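Local coordinates for probable 2-dehydro-3-deoxygalactonokinase DgoK1 (Sinorhizobium meliloti, PDB 3T69), which probably phosphorylates 2-dehydro-3-deoxy-D-galactonate with ATP, a step in the breakdown of galactose through the DeLey-Doudoroff pathway, at residues Y84-A89 with A115-R120. Numbering follows the deposited sequence.
Sequences YIETPA and AQRDRR
Ala-115 sits beside Glu-86 in a parallel bridge that joins the short strand 84-86 to the end of strand 108-116. The pairing adds strand 84-86 to a mixed sheet, in a kinase whose family is assigned the ASKHA nucleotide-binding fold. Two backbone hydrogen bonds hold the pair, one on each side of Glu-86. Ala-115 N donates to Ile-85 O at 3.0 Å, and Thr-87 N donates to Ala-115 O at 3.0 Å. The CA of Glu-86 adds a CA-H...O contact to that same Ala-115 O. The methyl CB of Ala-115 lies 3.8 Å from CB of Tyr-84 and meets its ring obliquely. Leu-228 of the second subunit packs on Ala-115, so the bridge borders the subunit interface.

Glu-86 is extended beyond CG and crosses the side chain of Arg-117 at about a right angle. The contact is with the aliphatic part, Glu-86 OE1 lying 3.7 Å from Arg-117 CD. The carboxylate and guanidinium planes are 60° apart, and Glu-86 OE2 stays 4.8 Å from Arg-117 NE. In the crystal, Arg-117 NH1 forms a salt bridge with a sulfate ion, probably from the crystallisation liquor. One water accepts a hydrogen bond from Arg-117 N and donates to both Glu-86 OE1 and Thr-87 O.

Thr-87 places OG1 between its backbone N and carbonyl carbon (chi1 58°), which brings Thr-87 OG1 to 3.6 Å from Gln-116 CG. A second water accepts from Thr-87 OG1 and donates to Gln-116 OE1. That amide oxygen also accepts from Phe-166 N on strand 162-169, linking the contact to the neighbouring sheet. The main chain thus sets the strand pairing, and two waters join polar groups just beyond the bridge. Opposite charges on Glu-86 and Arg-117 probably contribute only longer-range attraction here.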
loop_
_atom_site.group_PDB
_atom_site.type_symbol
_atom_site.label_atom_id
_atom_site.label_comp_id
_atom_site.label_asym_id
_atom_site.label_seq_id
_atom_site.Cartn_x
_atom_site.Cartn_y
_atom_site.Cartn_z
ATOM N N TYR B 84 -9.837 25.921 -3.639
ATOM C CA TYR B 84 -10.725 24.794 -3.587
ATOM C C TYR B 84 -12.044 25.432 -3.253
ATOM O O TYR B 84 -12.098 26.405 -2.493
ATOM C CB TYR B 84 -10.405 23.881 -2.417
ATOM C CG TYR B 84 -9.217 22.974 -2.503
ATOM C CD1 TYR B 84 -8.189 23.056 -1.548
ATOM C CD2 TYR B 84 -9.137 21.983 -3.489
ATOM C CE1 TYR B 84 -7.071 22.190 -1.602
ATOM C CE2 TYR B 84 -8.044 21.116 -3.552
ATOM C CZ TYR B 84 -7.014 21.214 -2.603
ATOM O OH TYR B 84 -5.946 20.330 -2.672
ATOM N N ILE B 85 -13.118 24.882 -3.789
ATOM C CA ILE B 85 -14.414 25.327 -3.378
ATOM C C ILE B 85 -14.861 24.188 -2.514
ATOM O O ILE B 85 -14.677 22.985 -2.835
ATOM C CB ILE B 85 -15.405 25.532 -4.586
ATOM C CG1 ILE B 85 -14.943 26.647 -5.521
ATOM C CG2 ILE B 85 -16.837 25.797 -4.093
ATOM C CD1 ILE B 85 -15.611 26.577 -6.958
ATOM N N GLU B 86 -15.476 24.555 -1.413
ATOM C CA GLU B 86 -15.830 23.556 -0.467
ATOM C C GLU B 86 -17.219 22.950 -0.783
ATOM O O GLU B 86 -18.058 23.586 -1.442
ATOM C CB GLU B 86 -15.595 24.099 0.930
ATOM C CG GLU B 86 -16.687 24.822 1.620
ATOM C CD GLU B 86 -16.376 24.863 3.152
ATOM O OE1 GLU B 86 -16.509 23.763 3.795
ATOM O OE2 GLU B 86 -15.938 25.955 3.669
ATOM N N THR B 87 -17.403 21.695 -0.394
ATOM C CA THR B 87 -18.573 20.939 -0.730
ATOM C C THR B 87 -19.534 21.060 0.431
ATOM O O THR B 87 -19.129 21.186 1.546
ATOM C CB THR B 87 -18.240 19.441 -0.888
ATOM O OG1 THR B 87 -17.666 18.945 0.337
ATOM C CG2 THR B 87 -17.310 19.217 -2.034
ATOM N N PRO B 88 -20.830 20.998 0.177
ATOM C CA PRO B 88 -21.447 20.849 -1.135
ATOM C C PRO B 88 -21.195 22.117 -1.938
ATOM O O PRO B 88 -21.122 23.208 -1.372
ATOM C CB PRO B 88 -22.937 20.700 -0.814
ATOM C CG PRO B 88 -22.980 20.378 0.703
ATOM C CD PRO B 88 -21.841 21.186 1.238
ATOM N N ALA B 89 -21.028 21.939 -3.237
ATOM C CA ALA B 89 -20.638 23.005 -4.087
ATOM C C ALA B 89 -21.426 22.842 -5.348
ATOM O O ALA B 89 -21.513 21.730 -5.922
ATOM C CB ALA B 89 -19.144 22.912 -4.396
ATOM N N ALA B 115 -12.889 20.745 -2.064
ATOM C CA ALA B 115 -12.462 20.197 -0.801
ATOM C C ALA B 115 -13.665 19.816 0.050
ATOM O O ALA B 115 -14.633 20.575 0.144
ATOM C CB ALA B 115 -11.594 21.187 -0.045
ATOM N N GLN B 116 -13.574 18.637 0.658
ATOM C CA GLN B 116 -14.476 18.234 1.686
ATOM C C GLN B 116 -13.759 18.514 3.004
ATOM O O GLN B 116 -12.752 17.901 3.317
ATOM C CB GLN B 116 -14.825 16.762 1.502
ATOM C CG GLN B 116 -16.075 16.329 2.259
ATOM C CD GLN B 116 -16.462 14.870 1.993
ATOM O OE1 GLN B 116 -17.568 14.598 1.524
ATOM N NE2 GLN B 116 -15.544 13.921 2.301
ATOM N N ARG B 117 -14.249 19.492 3.751
ATOM C CA ARG B 117 -13.559 19.972 4.960
ATOM C C ARG B 117 -13.845 19.190 6.261
ATOM O O ARG B 117 -13.135 19.336 7.240
ATOM C CB ARG B 117 -13.799 21.473 5.151
ATOM C CG ARG B 117 -13.007 22.311 4.164
ATOM C CD ARG B 117 -12.857 23.795 4.558
ATOM N NE ARG B 117 -11.503 24.254 4.221
ATOM C CZ ARG B 117 -10.499 24.305 5.099
ATOM N NH1 ARG B 117 -10.712 23.978 6.391
ATOM N NH2 ARG B 117 -9.284 24.688 4.688
ATOM N N ASP B 118 -14.877 18.372 6.287
ATOM C CA ASP B 118 -15.145 17.551 7.455
ATOM C C ASP B 118 -13.825 17.079 8.101
ATOM O O ASP B 118 -12.989 16.444 7.447
ATOM C CB ASP B 118 -15.998 16.366 7.016
ATOM C CG ASP B 118 -16.459 15.488 8.172
ATOM O OD1 ASP B 118 -17.482 14.796 7.946
ATOM O OD2 ASP B 118 -15.821 15.442 9.279
ATOM N N ARG B 119 -13.632 17.391 9.382
ATOM C CA ARG B 119 -12.436 16.917 10.098
ATOM C C ARG B 119 -12.295 15.403 10.187
ATOM O O ARG B 119 -11.188 14.883 10.037
ATOM C CB ARG B 119 -12.287 17.582 11.458
ATOM C CG ARG B 119 -11.585 18.920 11.329
ATOM C CD ARG B 119 -11.734 19.790 12.562
ATOM N NE ARG B 119 -11.452 21.192 12.233
ATOM C CZ ARG B 119 -10.225 21.684 12.021
ATOM N NH1 ARG B 119 -9.148 20.877 12.096
ATOM N NH2 ARG B 119 -10.076 22.980 11.712
ATOM N N ARG B 120 -13.394 14.697 10.414
ATOM C CA ARG B 120 -13.422 13.293 10.019
ATOM C C ARG B 120 -13.595 13.293 8.459
ATOM O O ARG B 120 -14.350 14.113 7.885
ATOM C CB ARG B 120 -14.594 12.547 10.688
ATOM C CG ARG B 120 -14.914 12.905 12.167
ATOM C CD ARG B 120 -15.063 11.619 13.039
ATOM N NE ARG B 120 -16.133 10.704 12.590
ATOM C CZ ARG B 120 -16.147 9.374 12.778
ATOM N NH1 ARG B 120 -15.118 8.759 13.390
ATOM N NH2 ARG B 120 -17.191 8.654 12.337
HETATM O O HOH W 1 -16.871 20.847 3.484
HETATM O O HOH W 2 -19.156 17.109 2.004
#